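Local coordinates for protein integral membrane indolylacetylinositol arabinosyltransferase EmbB (Mycolicibacterium smegmatis MC2 155, PDB 7BVC) that probably polymerises arabinose into the arabinan of cell-wall arabinogalactan, as a membrane-embedded arabinosyltransferase that also binds the drug ethambutol, at residues B[62-67]-B[198-203]; B[273-278]-B[701-706]. All blocks are in the same frame, centred on the assembly; numbering follows the deposited sequence.

Contact 1. Residues B[62-67]-B[198-203]; sequences GRLDNV and GPAPQG
The backbones of 62-67 and 198-203, two loops with no regular strand pairing, meet through a single bridge between Arg-63 and Pro-199, whose CA atoms lie 5.4 Å apart. One weak hydrogen bond spans the gap: Ala-200 N donates to Gly-62 O at 3.3 Å, with a fairly straight N-H...O angle of 161°. Gly-62 and Gly-198 both adopt positive phi, and at Gly-198 the backbone angles by themselves call for glycine. Leu-64 is the centre of an inverse gamma turn, closed by a weak bond of 3.0 Å from Asp-65 N to Arg-63 O. Its side chain leaves the backbone toward 198-203, with CG anti to the carbonyl carbon and beside the backbone N (chi1 -69°). The two methyls divide the work: Leu-64 CD2 rests on Ala-200 CB at 3.8 Å, while Leu-64 CD1 meets Pro-201 CD at 3.8 Å, the leucine crossing the proline at about a right angle. Leu-64 also packs on Leu-196 and is buried, although most of the contact lies at the surface. Nearby, Val-67 pairs by backbone hydrogen bonds with Val-192. The arrangement is an isolated beta bridge between two loops of the concanavalin-like domain, backed by a small apolar patch.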
loop_
_atom_site.group_PDB
_atom_site.type_symbol
_atom_site.label_atom_id
_atom_site.label_comp_id
_atom_site.label_asym_id
_atom_site.label_seq_id
_atom_site.Cartn_x
_atom_site.Cartn_y
_atom_site.Cartn_z
ATOM N N GLY B 62 22.014 -14.685 -51.242
ATOM C CA GLY B 62 21.725 -13.908 -52.431
ATOM C C GLY B 62 20.254 -13.716 -52.717
ATOM O O GLY B 62 19.887 -13.432 -53.860
ATOM N N ARG B 63 19.398 -13.861 -51.711
ATOM C CA ARG B 63 17.963 -13.684 -51.867
ATOM C C ARG B 63 17.482 -12.667 -50.845
ATOM O O ARG B 63 17.806 -12.775 -49.659
ATOM C CB ARG B 63 17.215 -15.009 -51.695
ATOM C CG ARG B 63 17.840 -15.948 -50.677
ATOM C CD ARG B 63 17.052 -17.243 -50.573
ATOM N NE ARG B 63 17.775 -18.272 -49.831
ATOM C CZ ARG B 63 17.711 -18.426 -48.513
ATOM N NH1 ARG B 63 16.956 -17.615 -47.784
ATOM N NH2 ARG B 63 18.403 -19.391 -47.922
ATOM N N LEU B 64 16.709 -11.688 -51.304
ATOM C CA LEU B 64 16.233 -10.609 -50.441
ATOM C C LEU B 64 14.942 -10.990 -49.721
ATOM O O LEU B 64 13.941 -10.278 -49.775
ATOM C CB LEU B 64 16.051 -9.337 -51.258
ATOM C CG LEU B 64 17.336 -8.691 -51.776
ATOM C CD1 LEU B 64 17.022 -7.489 -52.648
ATOM C CD2 LEU B 64 18.234 -8.295 -50.619
ATOM N N ASP B 65 14.966 -12.127 -49.035
ATOM C CA ASP B 65 13.832 -12.573 -48.244
ATOM C C ASP B 65 13.973 -12.084 -46.808
ATOM O O ASP B 65 15.082 -11.916 -46.296
ATOM C CB ASP B 65 13.717 -14.097 -48.267
ATOM C CG ASP B 65 13.469 -14.642 -49.658
ATOM O OD1 ASP B 65 12.909 -13.903 -50.496
ATOM O OD2 ASP B 65 13.832 -15.808 -49.915
ATOM N N ASN B 66 12.832 -11.854 -46.164
ATOM C CA ASN B 66 12.835 -11.418 -44.777
ATOM C C ASN B 66 13.475 -12.479 -43.887
ATOM O O ASN B 66 13.574 -13.655 -44.245
ATOM C CB ASN B 66 11.413 -11.121 -44.304
ATOM C CG ASN B 66 10.754 -10.015 -45.100
ATOM O OD1 ASN B 66 11.419 -9.092 -45.567
ATOM N ND2 ASN B 66 9.440 -10.097 -45.253
ATOM N N VAL B 67 13.918 -12.049 -42.710
ATOM C CA VAL B 67 14.618 -12.918 -41.771
ATOM C C VAL B 67 14.166 -12.568 -40.360
ATOM O O VAL B 67 13.978 -11.393 -40.034
ATOM C CB VAL B 67 16.149 -12.782 -41.921
ATOM C CG1 VAL B 67 16.866 -13.271 -40.683
ATOM C CG2 VAL B 67 16.634 -13.551 -43.139
ATOM N N GLY B 198 13.779 -10.396 -55.410
ATOM C CA GLY B 198 14.600 -10.866 -56.498
ATOM C C GLY B 198 16.030 -11.120 -56.071
ATOM O O GLY B 198 16.311 -11.415 -54.905
ATOM N N PRO B 199 16.964 -11.013 -57.012
ATOM C CA PRO B 199 18.378 -11.194 -56.673
ATOM C C PRO B 199 18.926 -9.991 -55.921
ATOM O O PRO B 199 18.627 -8.838 -56.245
ATOM C CB PRO B 199 19.050 -11.351 -58.041
ATOM C CG PRO B 199 18.166 -10.591 -58.970
ATOM C CD PRO B 199 16.765 -10.763 -58.451
ATOM N N ALA B 200 19.738 -10.273 -54.908
ATOM C CA ALA B 200 20.283 -9.210 -54.080
ATOM C C ALA B 200 21.337 -8.422 -54.854
ATOM O O ALA B 200 22.177 -9.014 -55.539
ATOM C CB ALA B 200 20.894 -9.785 -52.804
ATOM N N PRO B 201 21.322 -7.088 -54.765
ATOM C CA PRO B 201 22.358 -6.295 -55.439
ATOM C C PRO B 201 23.715 -6.456 -54.777
ATOM O O PRO B 201 23.837 -7.140 -53.756
ATOM C CB PRO B 201 21.835 -4.859 -55.312
ATOM C CG PRO B 201 20.999 -4.882 -54.084
ATOM C CD PRO B 201 20.352 -6.240 -54.056
ATOM N N GLN B 202 24.740 -5.831 -55.344
ATOM C CA GLN B 202 26.083 -5.910 -54.792
ATOM C C GLN B 202 26.358 -4.698 -53.916
ATOM O O GLN B 202 25.988 -3.571 -54.256
ATOM C CB GLN B 202 27.120 -6.003 -55.911
ATOM C CG GLN B 202 26.985 -7.249 -56.773
ATOM C CD GLN B 202 27.260 -8.526 -56.003
ATOM O OE1 GLN B 202 28.157 -8.576 -55.162
ATOM N NE2 GLN B 202 26.484 -9.565 -56.288
ATOM N N GLY B 203 27.009 -4.938 -52.778
ATOM C CA GLY B 203 27.318 -3.914 -51.814
ATOM C C GLY B 203 26.334 -3.831 -50.664
ATOM O O GLY B 203 26.713 -3.407 -49.567
#

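Contact 2. Residues B[273-278]-B[701-706]; sequences MAIWYV and VMMASM
Trp-276 has CG anti to the backbone N (chi1 -179°), which carries the indole across to helix 701-706, and chi2, roughly perpendicular, sets the turn of the ring. Met-703 and Met-706 each place CG anti to the carbonyl carbon and then bend at chi2 and chi3, so neither chain runs extended. In Met-703 the first two torsions put SD 3.8 Å from Trp-276 CE3; the sulfur sits 5.1 Å from the centroid of the six-membered ring, 67° off its normal, an oblique approach. Further round the indole, Trp-276 CH2 lies 3.4 Å from Met-706 CG, again obliquely. Between these two methionines, the backbone atom Met-702 O comes near the ring plane at the edge, 3.9 Å from Trp-276 CZ3. The chi3 bend turns the methyl of Met-703 to a second neighbour: Met-703 CE touches Ile-275 CD1 at 3.6 Å, the two side chains crossing at about a right angle. No hydrogen bond joins the segments, whose short axes approach to 11.4 Å and cross at 36°, a separation filled by these long side chains. Beyond the pair, Trp-276 NE1 makes a weak hydrogen bond to Met-382 O, and Ser-705 OG is bonded to Asn-630 ND2. The result is a Met-aromatic contact within apolar packing of two predicted transmembrane helices of a GT-C-type membrane region.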
loop_
_atom_site.group_PDB
_atom_site.type_symbol
_atom_site.label_atom_id
_atom_site.label_comp_id
_atom_site.label_asym_id
_atom_site.label_seq_id
_atom_site.Cartn_x
_atom_site.Cartn_y
_atom_site.Cartn_z
ATOM N N MET B 273 2.483 -34.621 6.928
ATOM C CA MET B 273 3.263 -33.998 5.869
ATOM C C MET B 273 3.289 -34.835 4.599
ATOM O O MET B 273 3.279 -34.274 3.497
ATOM C CB MET B 273 4.695 -33.734 6.345
ATOM C CG MET B 273 5.550 -33.006 5.322
ATOM S SD MET B 273 4.773 -31.479 4.758
ATOM C CE MET B 273 5.665 -31.177 3.234
ATOM N N ALA B 274 3.285 -36.164 4.719
ATOM C CA ALA B 274 3.334 -37.024 3.545
ATOM C C ALA B 274 2.035 -37.029 2.750
ATOM O O ALA B 274 2.031 -37.514 1.615
ATOM C CB ALA B 274 3.687 -38.453 3.957
ATOM N N ILE B 275 0.941 -36.514 3.307
ATOM C CA ILE B 275 -0.301 -36.373 2.558
ATOM C C ILE B 275 -0.583 -34.928 2.171
ATOM O O ILE B 275 -1.292 -34.700 1.177
ATOM C CB ILE B 275 -1.497 -36.971 3.329
ATOM C CG1 ILE B 275 -1.966 -36.036 4.439
ATOM C CG2 ILE B 275 -1.132 -38.328 3.907
ATOM C CD1 ILE B 275 -3.122 -36.594 5.230
ATOM N N TRP B 276 -0.056 -33.950 2.910
ATOM C CA TRP B 276 -0.026 -32.582 2.414
ATOM C C TRP B 276 0.920 -32.437 1.234
ATOM O O TRP B 276 0.757 -31.514 0.431
ATOM C CB TRP B 276 0.387 -31.629 3.534
ATOM C CG TRP B 276 0.413 -30.196 3.123
ATOM C CD1 TRP B 276 1.499 -29.481 2.720
ATOM C CD2 TRP B 276 -0.700 -29.298 3.079
ATOM N NE1 TRP B 276 1.133 -28.191 2.425
ATOM C CE2 TRP B 276 -0.213 -28.054 2.637
ATOM C CE3 TRP B 276 -2.059 -29.425 3.371
ATOM C CZ2 TRP B 276 -1.035 -26.945 2.482
ATOM C CZ3 TRP B 276 -2.871 -28.326 3.216
ATOM C CH2 TRP B 276 -2.360 -27.101 2.775
ATOM N N TYR B 277 1.907 -33.325 1.114
ATOM C CA TYR B 277 2.762 -33.327 -0.065
ATOM C C TYR B 277 1.987 -33.714 -1.318
ATOM O O TYR B 277 2.381 -33.340 -2.428
ATOM C CB TYR B 277 3.937 -34.278 0.155
ATOM C CG TYR B 277 4.851 -34.430 -1.037
ATOM C CD1 TYR B 277 5.740 -33.426 -1.386
ATOM C CD2 TYR B 277 4.827 -35.581 -1.808
ATOM C CE1 TYR B 277 6.573 -33.562 -2.471
ATOM C CE2 TYR B 277 5.659 -35.726 -2.896
ATOM C CZ TYR B 277 6.530 -34.713 -3.222
ATOM O OH TYR B 277 7.361 -34.855 -4.305
ATOM N N VAL B 278 0.889 -34.444 -1.163
ATOM C CA VAL B 278 0.092 -34.917 -2.290
ATOM C C VAL B 278 -1.106 -34.015 -2.553
ATOM O O VAL B 278 -1.317 -33.568 -3.681
ATOM C CB VAL B 278 -0.349 -36.378 -2.055
ATOM C CG1 VAL B 278 -1.135 -36.888 -3.246
ATOM C CG2 VAL B 278 0.857 -37.257 -1.794
ATOM N N VAL B 701 -7.742 -26.836 10.395
ATOM C CA VAL B 701 -8.431 -25.949 9.463
ATOM C C VAL B 701 -7.802 -26.036 8.078
ATOM O O VAL B 701 -8.506 -26.161 7.070
ATOM C CB VAL B 701 -8.434 -24.506 9.998
ATOM C CG1 VAL B 701 -8.661 -23.517 8.871
ATOM C CG2 VAL B 701 -9.500 -24.346 11.066
ATOM N N MET B 702 -6.468 -25.987 8.006
ATOM C CA MET B 702 -5.795 -26.080 6.710
ATOM C C MET B 702 -6.055 -27.425 6.040
ATOM O O MET B 702 -6.365 -27.486 4.839
ATOM C CB MET B 702 -4.293 -25.861 6.878
ATOM C CG MET B 702 -3.901 -24.482 7.366
ATOM S SD MET B 702 -2.111 -24.271 7.398
ATOM C CE MET B 702 -1.911 -23.296 8.884
ATOM N N MET B 703 -5.919 -28.518 6.798
ATOM C CA MET B 703 -6.113 -29.843 6.220
ATOM C C MET B 703 -7.531 -30.016 5.689
ATOM O O MET B 703 -7.722 -30.530 4.582
ATOM C CB MET B 703 -5.788 -30.920 7.251
ATOM C CG MET B 703 -4.320 -30.992 7.629
ATOM S SD MET B 703 -3.299 -31.608 6.279
ATOM C CE MET B 703 -4.050 -33.201 5.990
ATOM N N ALA B 704 -8.535 -29.581 6.452
ATOM C CA ALA B 704 -9.911 -29.696 5.985
ATOM C C ALA B 704 -10.179 -28.782 4.799
ATOM O O ALA B 704 -10.902 -29.169 3.872
ATOM C CB ALA B 704 -10.881 -29.387 7.122
ATOM N N SER B 705 -9.608 -27.576 4.803
ATOM C CA SER B 705 -9.794 -26.662 3.682
ATOM C C SER B 705 -9.270 -27.265 2.388
ATOM O O SER B 705 -9.908 -27.141 1.336
ATOM C CB SER B 705 -9.100 -25.333 3.973
ATOM O OG SER B 705 -9.229 -24.444 2.881
ATOM N N MET B 706 -8.114 -27.923 2.439
ATOM C CA MET B 706 -7.569 -28.514 1.222
ATOM C C MET B 706 -8.130 -29.895 0.911
ATOM O O MET B 706 -7.973 -30.365 -0.220
ATOM C CB MET B 706 -6.043 -28.587 1.294
ATOM C CG MET B 706 -5.366 -27.245 1.096
ATOM S SD MET B 706 -5.993 -26.342 -0.331
ATOM C CE MET B 706 -5.444 -27.397 -1.664
#

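How the contacts relate
Contact 1 and contact 2 lie on opposite sides of the chain's centre, with their own centres 63 Å apart and their nearest atoms about 43 Å apart. They share no helix, strand or sheet. Along the chain they come in series: contact 1 closes within the concanavalin-like domain before helix 264-279 opens contact 2. The latter joins this helix to helix 690-712, bridging 422 intervening residues that contain much helix and no strand. Contact 1 instead brackets 130 residues richer in strand than helix. The pair thus samples two separate regions, a beta-rich domain and the helical membrane region, each contact joining parts of its own region that are distant in sequence.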